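Local coordinates for protein glucosidase (Croceicoccus marinus, PDB 5Z3K) that probably hydrolyses O-glycosyl bonds, acting as a beta-glucosidase of glycoside hydrolase family 39 built on a TIM barrel, at residues R135-G140 / N147-W152; V129-V134 / K184-A189; G96-R99 / N104-F107. All blocks are in the same frame, centred on the assembly; numbering follows the deposited sequence.

All three contacts lie on one side of the parallel eight-stranded TIM barrel, within the family 39 region. Contact 3 comes first along the chain, folding helix 89-100 back onto strand 104-109. Helix 123-138 follows; its end packs at contact 1 against the loop that leads into strand 151-154, and contact 1 is nested inside the longer loop that contact 2 closes between helices 123-138 and 169-186. The centres of contacts 1 and 2 are about 8 Å apart, those of 1 and 3 about 10 Å, and those of 2 and 3 about 16 Å. Contact 1 touches both others: it shares helix 123-138 with contact 2, while strands 104-109 and 151-154 are sheet neighbours. Together they join neighbouring strands and helices on one flank of the barrel.

Contact 1. Residues R135-G140 / N147-W152; sequences RHYVCG and NAVSHW
The return from helix 123-138 to strand 151-154 of the TIM barrel is closed where the last helical residues, Tyr137 and Val138, meet Asn147, Ala148, Val149 and Trp152. Two backbone hydrogen bonds make the closure. Ala148 N gives to Tyr137 O over 3.0 Å, nearly along the C=O axis (164°), whereas Asn147 N reaches Val138 O at 2.9 Å from well off that axis, tilted out of the carbonyl plane. Both carbonyls belong to the final turn of the helix, where acceptors commonly run out of helical donors. Asn147 has positive phi, a conformation asparagine tolerates well, and Ala148 is small enough for its CB to lie 3.3 Å from Tyr137 O.

Behind these bonds the contact is apolar. Tyr137 CB meets Val149 CG2 at 3.7 Å, but the ring, with CG anti to the carbonyl carbon (chi1 -72°), leads away from the loop; its hydroxyl makes a weak bond to Asp92, and His136 CD2 sits over the centre of one ring face. Val138 uses its two branches separately: CG1 lies beside the amide oxygen of Asn147, while CG2 packs at the indole edge of Trp152, 4.2 Å from CZ2. A branched valine fills both directions without a polar end. Val149 N is buried here with no partner in the model. Val149 also touches the indole in two ways: CG1 sits above the ring toward its rim, and its O accepts a weak bond from Trp152 NE1 at 3.3 Å.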
loop_
_atom_site.group_PDB
_atom_site.type_symbol
_atom_site.label_atom_id
_atom_site.label_comp_id
_atom_site.label_asym_id
_atom_site.label_seq_id
_atom_site.Cartn_x
_atom_site.Cartn_y
_atom_site.Cartn_z
ATOM N N ARG A 135 -23.883 -2.803 -5.045
ATOM C CA ARG A 135 -24.822 -1.851 -5.629
ATOM C C ARG A 135 -24.953 -0.602 -4.771
ATOM O O ARG A 135 -25.176 0.493 -5.296
ATOM C CB ARG A 135 -26.190 -2.511 -5.808
ATOM C CG ARG A 135 -26.256 -3.466 -6.980
ATOM C CD ARG A 135 -27.669 -4.014 -7.212
ATOM N NE ARG A 135 -27.642 -5.007 -8.283
ATOM C CZ ARG A 135 -27.489 -4.709 -9.572
ATOM N NH1 ARG A 135 -27.385 -3.442 -9.958
ATOM N NH2 ARG A 135 -27.445 -5.677 -10.479
ATOM N N HIS A 136 -24.834 -0.749 -3.453
ATOM C CA HIS A 136 -24.876 0.422 -2.585
ATOM C C HIS A 136 -23.694 1.351 -2.849
ATOM O O HIS A 136 -23.849 2.579 -2.833
ATOM C CB HIS A 136 -24.911 -0.020 -1.123
ATOM C CG HIS A 136 -24.849 1.106 -0.148
ATOM N ND1 HIS A 136 -25.940 1.899 0.150
ATOM C CD2 HIS A 136 -23.826 1.572 0.605
ATOM C CE1 HIS A 136 -25.589 2.806 1.044
ATOM N NE2 HIS A 136 -24.310 2.633 1.333
ATOM N N TYR A 137 -22.510 0.801 -3.112
ATOM C CA TYR A 137 -21.338 1.651 -3.283
ATOM C C TYR A 137 -21.017 1.976 -4.735
ATOM O O TYR A 137 -20.149 2.817 -4.977
ATOM C CB TYR A 137 -20.119 1.016 -2.595
ATOM C CG TYR A 137 -20.278 1.115 -1.093
ATOM C CD1 TYR A 137 -20.292 2.360 -0.468
ATOM C CD2 TYR A 137 -20.496 -0.017 -0.312
ATOM C CE1 TYR A 137 -20.470 2.476 0.893
ATOM C CE2 TYR A 137 -20.676 0.089 1.062
ATOM C CZ TYR A 137 -20.661 1.336 1.659
ATOM O OH TYR A 137 -20.871 1.463 3.022
ATOM N N VAL A 138 -21.707 1.364 -5.703
ATOM C CA VAL A 138 -21.435 1.585 -7.116
ATOM C C VAL A 138 -22.623 2.203 -7.845
ATOM O O VAL A 138 -22.439 3.074 -8.704
ATOM C CB VAL A 138 -20.988 0.280 -7.810
ATOM C CG1 VAL A 138 -20.816 0.506 -9.313
ATOM C CG2 VAL A 138 -19.676 -0.232 -7.194
ATOM N N CYS A 139 -23.852 1.784 -7.516
ATOM C CA CYS A 139 -25.044 2.207 -8.250
ATOM C C CYS A 139 -26.018 3.026 -7.405
ATOM O O CYS A 139 -27.174 3.186 -7.800
ATOM C CB CYS A 139 -25.772 0.984 -8.827
ATOM S SG CYS A 139 -24.701 -0.083 -9.807
ATOM N N GLY A 140 -25.593 3.543 -6.253
ATOM C CA GLY A 140 -26.488 4.345 -5.432
ATOM C C GLY A 140 -27.579 3.600 -4.689
ATOM O O GLY A 140 -28.451 4.249 -4.103
ATOM N N ASN A 147 -20.274 4.872 -8.192
ATOM C CA ASN A 147 -18.910 4.606 -8.657
ATOM C C ASN A 147 -17.854 4.903 -7.594
ATOM O O ASN A 147 -16.782 5.421 -7.894
ATOM C CB ASN A 147 -18.620 5.394 -9.931
ATOM C CG ASN A 147 -19.420 4.886 -11.079
ATOM O OD1 ASN A 147 -19.717 3.701 -11.118
ATOM N ND2 ASN A 147 -19.790 5.757 -12.010
ATOM N N ALA A 148 -18.136 4.540 -6.347
ATOM C CA ALA A 148 -17.208 4.886 -5.278
ATOM C C ALA A 148 -16.127 3.839 -5.053
ATOM O O ALA A 148 -15.071 4.172 -4.506
ATOM C CB ALA A 148 -17.967 5.126 -3.969
ATOM N N VAL A 149 -16.352 2.594 -5.463
ATOM C CA VAL A 149 -15.437 1.490 -5.175
ATOM C C VAL A 149 -15.104 0.799 -6.487
ATOM O O VAL A 149 -15.959 0.115 -7.068
ATOM C CB VAL A 149 -16.040 0.495 -4.171
ATOM C CG1 VAL A 149 -15.073 -0.639 -3.899
ATOM C CG2 VAL A 149 -16.388 1.210 -2.893
ATOM N N SER A 150 -13.852 0.936 -6.934
ATOM C CA SER A 150 -13.434 0.371 -8.208
ATOM C C SER A 150 -12.889 -1.046 -8.093
ATOM O O SER A 150 -12.881 -1.775 -9.091
ATOM C CB SER A 150 -12.363 1.261 -8.847
ATOM O OG SER A 150 -11.199 1.289 -8.036
ATOM N N HIS A 151 -12.435 -1.448 -6.912
ATOM C CA HIS A 151 -11.762 -2.718 -6.711
ATOM C C HIS A 151 -12.406 -3.453 -5.548
ATOM O O HIS A 151 -12.624 -2.866 -4.485
ATOM C CB HIS A 151 -10.277 -2.493 -6.433
ATOM C CG HIS A 151 -9.481 -2.142 -7.648
ATOM N ND1 HIS A 151 -9.640 -0.947 -8.320
ATOM C CD2 HIS A 151 -8.526 -2.828 -8.321
ATOM C CE1 HIS A 151 -8.814 -0.913 -9.351
ATOM N NE2 HIS A 151 -8.125 -2.041 -9.373
ATOM N N TRP A 152 -12.699 -4.737 -5.748
ATOM C CA TRP A 152 -13.342 -5.571 -4.742
ATOM C C TRP A 152 -12.466 -6.788 -4.489
ATOM O O TRP A 152 -12.220 -7.592 -5.402
ATOM C CB TRP A 152 -14.758 -5.959 -5.188
ATOM C CG TRP A 152 -15.662 -4.761 -5.262
ATOM C CD1 TRP A 152 -15.786 -3.887 -6.304
ATOM C CD2 TRP A 152 -16.530 -4.276 -4.232
ATOM N NE1 TRP A 152 -16.700 -2.903 -5.995
ATOM C CE2 TRP A 152 -17.167 -3.121 -4.728
ATOM C CE3 TRP A 152 -16.840 -4.716 -2.942
ATOM C CZ2 TRP A 152 -18.099 -2.400 -3.981
ATOM C CZ3 TRP A 152 -17.769 -3.993 -2.199
ATOM C CH2 TRP A 152 -18.382 -2.847 -2.724
#

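Contact 2. Residues V129-V134 / K184-A189; sequences VVENIV and KRVDPA
Between 129-134 and 184-189 the closest CA atoms are those of Glu131 and Val186, 6.9 Å apart, near enough for short side chains to mesh. Val186 CG2 packs against both the backbone O of Glu131 and the aliphatic CG of its side chain, the latter at 3.7 Å. One turn on, Val134 CG1 meets Val186 CB at 3.8 Å. Compact, branched valines suit this narrow seam, and Val134 also touches Val183 and Trp152.

Beside the valines runs a salt bridge. Glu131 is fully extended, its CG anti to the backbone N (chi1 177°), which carries the carboxylate out across Arg185; the two side chains cross at about a right angle. Arg185 NH1 donates to Glu131 OE1 at 2.9 Å; the oxygen lies near the guanidinium plane, at its edge, while the donor comes in from 57° above the carboxylate plane. These helices are successive members of the outer layer of the TIM barrel, flanking strand 151-154, and Glu131 and Arg185 keep some exposure to solvent, where a charged pair costs little to desolvate. The bend at chi3 (-46°) turns the guanidinium so that its edge meets OE1; farther back, Arg185 CD lies 3.2 Å from Glu131 OE2. Both charges have second partners: Glu131 OE2 pairs with Arg135, and Arg185 NH2 with Glu127. An alanine in place of Glu131 would probably leave Arg185 NH1 and Arg135 without this shared carboxylate and open a gap beside Val186 CG2. Just past the helix end, Asp187 OD1 accepts from Ala189 N at 3.0 Å, forming an Asx turn.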
loop_
_atom_site.group_PDB
_atom_site.type_symbol
_atom_site.label_atom_id
_atom_site.label_comp_id
_atom_site.label_asym_id
_atom_site.label_seq_id
_atom_site.Cartn_x
_atom_site.Cartn_y
_atom_site.Cartn_z
ATOM N N VAL A 129 -26.271 -10.714 -0.684
ATOM C CA VAL A 129 -25.894 -9.624 0.210
ATOM C C VAL A 129 -24.640 -8.932 -0.315
ATOM O O VAL A 129 -24.543 -7.701 -0.283
ATOM C CB VAL A 129 -25.742 -10.152 1.649
ATOM C CG1 VAL A 129 -24.986 -9.172 2.525
ATOM C CG2 VAL A 129 -27.130 -10.422 2.231
ATOM N N VAL A 130 -23.694 -9.699 -0.873
ATOM C CA VAL A 130 -22.511 -9.077 -1.478
ATOM C C VAL A 130 -22.918 -8.199 -2.650
ATOM O O VAL A 130 -22.403 -7.084 -2.823
ATOM C CB VAL A 130 -21.482 -10.137 -1.917
ATOM C CG1 VAL A 130 -20.354 -9.475 -2.750
ATOM C CG2 VAL A 130 -20.905 -10.864 -0.711
ATOM N N GLU A 131 -23.864 -8.674 -3.461
ATOM C CA GLU A 131 -24.253 -7.915 -4.645
ATOM C C GLU A 131 -24.865 -6.570 -4.260
ATOM O O GLU A 131 -24.560 -5.544 -4.879
ATOM C CB GLU A 131 -25.223 -8.735 -5.500
ATOM C CG GLU A 131 -25.760 -8.001 -6.726
ATOM C CD GLU A 131 -26.700 -8.858 -7.558
ATOM O OE1 GLU A 131 -26.846 -10.060 -7.250
ATOM O OE2 GLU A 131 -27.296 -8.327 -8.520
ATOM N N ASN A 132 -25.715 -6.543 -3.232
ATOM C CA ASN A 132 -26.328 -5.277 -2.843
ATOM C C ASN A 132 -25.380 -4.371 -2.074
ATOM O O ASN A 132 -25.583 -3.152 -2.069
ATOM C CB ASN A 132 -27.598 -5.523 -2.025
ATOM C CG ASN A 132 -28.755 -5.992 -2.893
ATOM O OD1 ASN A 132 -28.755 -5.779 -4.113
ATOM N ND2 ASN A 132 -29.737 -6.644 -2.276
ATOM N N ILE A 133 -24.366 -4.925 -1.404
ATOM C CA ILE A 133 -23.305 -4.071 -0.881
ATOM C C ILE A 133 -22.603 -3.374 -2.035
ATOM O O ILE A 133 -22.325 -2.167 -1.985
ATOM C CB ILE A 133 -22.323 -4.893 -0.023
ATOM C CG1 ILE A 133 -23.006 -5.320 1.278
ATOM C CG2 ILE A 133 -21.029 -4.107 0.245
ATOM C CD1 ILE A 133 -22.337 -6.466 1.971
ATOM N N VAL A 134 -22.333 -4.119 -3.110
ATOM C CA VAL A 134 -21.683 -3.527 -4.271
ATOM C C VAL A 134 -22.591 -2.486 -4.910
ATOM O O VAL A 134 -22.144 -1.396 -5.278
ATOM C CB VAL A 134 -21.274 -4.623 -5.274
ATOM C CG1 VAL A 134 -20.695 -4.011 -6.544
ATOM C CG2 VAL A 134 -20.263 -5.581 -4.641
ATOM N N LYS A 184 -19.378 -8.671 -10.791
ATOM C CA LYS A 184 -19.474 -8.520 -12.239
ATOM C C LYS A 184 -20.917 -8.344 -12.695
ATOM O O LYS A 184 -21.168 -7.685 -13.710
ATOM C CB LYS A 184 -18.842 -9.727 -12.927
ATOM C CG LYS A 184 -17.339 -9.847 -12.702
ATOM C CD LYS A 184 -16.600 -8.645 -13.270
ATOM C CE LYS A 184 -15.107 -8.895 -13.330
ATOM N NZ LYS A 184 -14.410 -7.728 -13.909
ATOM N N ARG A 185 -21.871 -8.921 -11.963
ATOM C CA ARG A 185 -23.279 -8.704 -12.278
ATOM C C ARG A 185 -23.661 -7.237 -12.100
ATOM O O ARG A 185 -24.462 -6.695 -12.871
ATOM C CB ARG A 185 -24.143 -9.613 -11.402
ATOM C CG ARG A 185 -25.646 -9.476 -11.579
ATOM C CD ARG A 185 -26.371 -10.520 -10.723
ATOM N NE ARG A 185 -25.768 -11.847 -10.862
ATOM C CZ ARG A 185 -25.339 -12.604 -9.851
ATOM N NH1 ARG A 185 -25.436 -12.184 -8.594
ATOM N NH2 ARG A 185 -24.810 -13.793 -10.104
ATOM N N VAL A 186 -23.088 -6.567 -11.098
ATOM C CA VAL A 186 -23.442 -5.171 -10.870
ATOM C C VAL A 186 -22.859 -4.291 -11.966
ATOM O O VAL A 186 -23.539 -3.415 -12.514
ATOM C CB VAL A 186 -22.969 -4.725 -9.477
ATOM C CG1 VAL A 186 -23.148 -3.208 -9.316
ATOM C CG2 VAL A 186 -23.704 -5.494 -8.403
ATOM N N ASP A 187 -21.605 -4.522 -12.311
ATOM C CA ASP A 187 -20.896 -3.718 -13.288
ATOM C C ASP A 187 -19.672 -4.484 -13.773
ATOM O O ASP A 187 -18.731 -4.712 -13.000
ATOM C CB ASP A 187 -20.509 -2.376 -12.668
ATOM C CG ASP A 187 -19.800 -1.453 -13.638
ATOM O OD1 ASP A 187 -19.679 -1.778 -14.842
ATOM O OD2 ASP A 187 -19.353 -0.384 -13.183
ATOM N N PRO A 188 -19.658 -4.913 -15.038
ATOM C CA PRO A 188 -18.487 -5.639 -15.556
ATOM C C PRO A 188 -17.192 -4.848 -15.474
ATOM O O PRO A 188 -16.117 -5.455 -15.493
ATOM C CB PRO A 188 -18.871 -5.929 -17.015
ATOM C CG PRO A 188 -20.360 -5.863 -17.044
ATOM C CD PRO A 188 -20.761 -4.852 -16.014
ATOM N N ALA A 189 -17.258 -3.518 -15.385
ATOM C CA ALA A 189 -16.054 -2.696 -15.310
ATOM C C ALA A 189 -15.376 -2.756 -13.951
ATOM O O ALA A 189 -14.238 -2.292 -13.823
ATOM C CB ALA A 189 -16.389 -1.241 -15.647
#

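Contact 3. Residues G96-R99 / N104-F107; sequences GQTR and NILF
Thr98 and Ile105 cross obliquely, methyl against methylene, where helix 89-100 lies over the start of strand 104-109. The nearest pair is Thr98 CG2 and Ile105 CG1, 3.7 Å apart, and Ile105 CD1 reaches on beneath Thr98 CB at 4.1 Å. What faces the strand is decided by the threonine torsion: chi1 of -58° sets OG1 beside its own backbone N, where it bonds to Trp94 O one turn earlier in the helix, and leaves CG2 for the isoleucine. Threonine therefore satisfies its hydroxyl within the helix while turning its methyl to the isoleucine. Ile105 suits the strand by its beta-branching and is long enough to span to the helix, where it also touches Val95.

Arg99 and Asn104 form a second, looser pairing at the rim, their guanidinium and amide planes 55° apart. The arginine is bent at both chi2 (-63°) and chi3, so that it curls back over the chain reversal; CD passes 4.2 Å from Ile105 CD1, and NH1 stands 3.9 Å from Asn104 CA, which lies at the guanidinium edge. The firm bond of NH1 is to Ala103 O, in the short loop joining helix to strand. NH2 gives to a water at 2.9 Å, and that water donates weakly to Asn104 OD1 (3.4 Å), an oxygen that also has a weak bond to Ser150, just before the neighbouring barrel strand 151-154.

This is an alpha-to-beta turn of the TIM barrel, at the N-terminal end of its strands, opposite the end where such barrels carry their active sites. No direct hydrogen bond joins the two segments, which implies that apolar packing does most of the joining, helped at the rim by Arg99 binding Ala103 O and only weakly by the water bridge.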
loop_
_atom_site.group_PDB
_atom_site.type_symbol
_atom_site.label_atom_id
_atom_site.label_comp_id
_atom_site.label_asym_id
_atom_site.label_seq_id
_atom_site.Cartn_x
_atom_site.Cartn_y
_atom_site.Cartn_z
ATOM N N GLY A 96 -16.962 8.032 2.067
ATOM C CA GLY A 96 -17.056 9.437 1.719
ATOM C C GLY A 96 -15.776 10.195 2.015
ATOM O O GLY A 96 -15.353 11.044 1.227
ATOM N N GLN A 97 -15.126 9.881 3.140
ATOM C CA GLN A 97 -13.847 10.519 3.448
ATOM C C GLN A 97 -12.818 10.205 2.378
ATOM O O GLN A 97 -12.094 11.096 1.914
ATOM C CB GLN A 97 -13.324 10.056 4.809
ATOM C CG GLN A 97 -14.111 10.592 6.006
ATOM C CD GLN A 97 -13.748 9.883 7.296
ATOM O OE1 GLN A 97 -12.844 9.041 7.325
ATOM N NE2 GLN A 97 -14.460 10.214 8.378
ATOM N N THR A 98 -12.749 8.941 1.971
ATOM C CA THR A 98 -11.746 8.533 0.999
ATOM C C THR A 98 -12.000 9.197 -0.345
ATOM O O THR A 98 -11.062 9.686 -0.991
ATOM C CB THR A 98 -11.739 7.008 0.871
ATOM O OG1 THR A 98 -11.479 6.417 2.155
ATOM C CG2 THR A 98 -10.670 6.567 -0.120
ATOM N N ARG A 99 -13.263 9.240 -0.778
ATOM C CA ARG A 99 -13.558 9.872 -2.059
ATOM C C ARG A 99 -13.311 11.379 -2.018
ATOM O O ARG A 99 -12.965 11.970 -3.047
ATOM C CB ARG A 99 -14.999 9.571 -2.491
ATOM C CG ARG A 99 -15.318 8.078 -2.697
ATOM C CD ARG A 99 -14.493 7.448 -3.846
ATOM N NE ARG A 99 -14.844 8.028 -5.141
ATOM C CZ ARG A 99 -14.036 8.052 -6.197
ATOM N NH1 ARG A 99 -12.811 7.547 -6.118
ATOM N NH2 ARG A 99 -14.445 8.595 -7.334
ATOM N N ASN A 104 -9.275 6.169 -4.763
ATOM C CA ASN A 104 -10.115 5.011 -5.037
ATOM C C ASN A 104 -10.115 4.061 -3.840
ATOM O O ASN A 104 -9.356 4.218 -2.883
ATOM C CB ASN A 104 -9.638 4.296 -6.297
ATOM C CG ASN A 104 -10.085 5.001 -7.558
ATOM O OD1 ASN A 104 -11.126 4.685 -8.122
ATOM N ND2 ASN A 104 -9.306 5.963 -7.997
ATOM N N ILE A 105 -10.976 3.050 -3.895
ATOM C CA ILE A 105 -11.164 2.156 -2.761
ATOM C C ILE A 105 -10.950 0.716 -3.205
ATOM O O ILE A 105 -11.415 0.309 -4.280
ATOM C CB ILE A 105 -12.549 2.356 -2.114
ATOM C CG1 ILE A 105 -12.622 3.769 -1.522
ATOM C CG2 ILE A 105 -12.787 1.338 -1.010
ATOM C CD1 ILE A 105 -14.022 4.228 -1.135
ATOM N N LEU A 106 -10.199 -0.033 -2.397
ATOM C CA LEU A 106 -10.070 -1.483 -2.505
ATOM C C LEU A 106 -10.881 -2.044 -1.346
ATOM O O LEU A 106 -10.469 -1.948 -0.182
ATOM C CB LEU A 106 -8.608 -1.906 -2.438
ATOM C CG LEU A 106 -8.317 -3.398 -2.304
ATOM C CD1 LEU A 106 -8.730 -4.066 -3.597
ATOM C CD2 LEU A 106 -6.835 -3.621 -2.026
ATOM N N PHE A 107 -12.070 -2.555 -1.650
ATOM C CA PHE A 107 -12.999 -2.973 -0.613
ATOM C C PHE A 107 -12.786 -4.455 -0.336
ATOM O O PHE A 107 -13.071 -5.300 -1.192
ATOM C CB PHE A 107 -14.441 -2.684 -1.021
ATOM C CG PHE A 107 -15.399 -2.709 0.129
ATOM C CD1 PHE A 107 -15.741 -3.914 0.736
ATOM C CD2 PHE A 107 -15.926 -1.530 0.631
ATOM C CE1 PHE A 107 -16.603 -3.942 1.808
ATOM C CE2 PHE A 107 -16.792 -1.550 1.703
ATOM C CZ PHE A 107 -17.132 -2.759 2.293
HETATM O O HOH W 1 -12.736 7.459 -9.390
#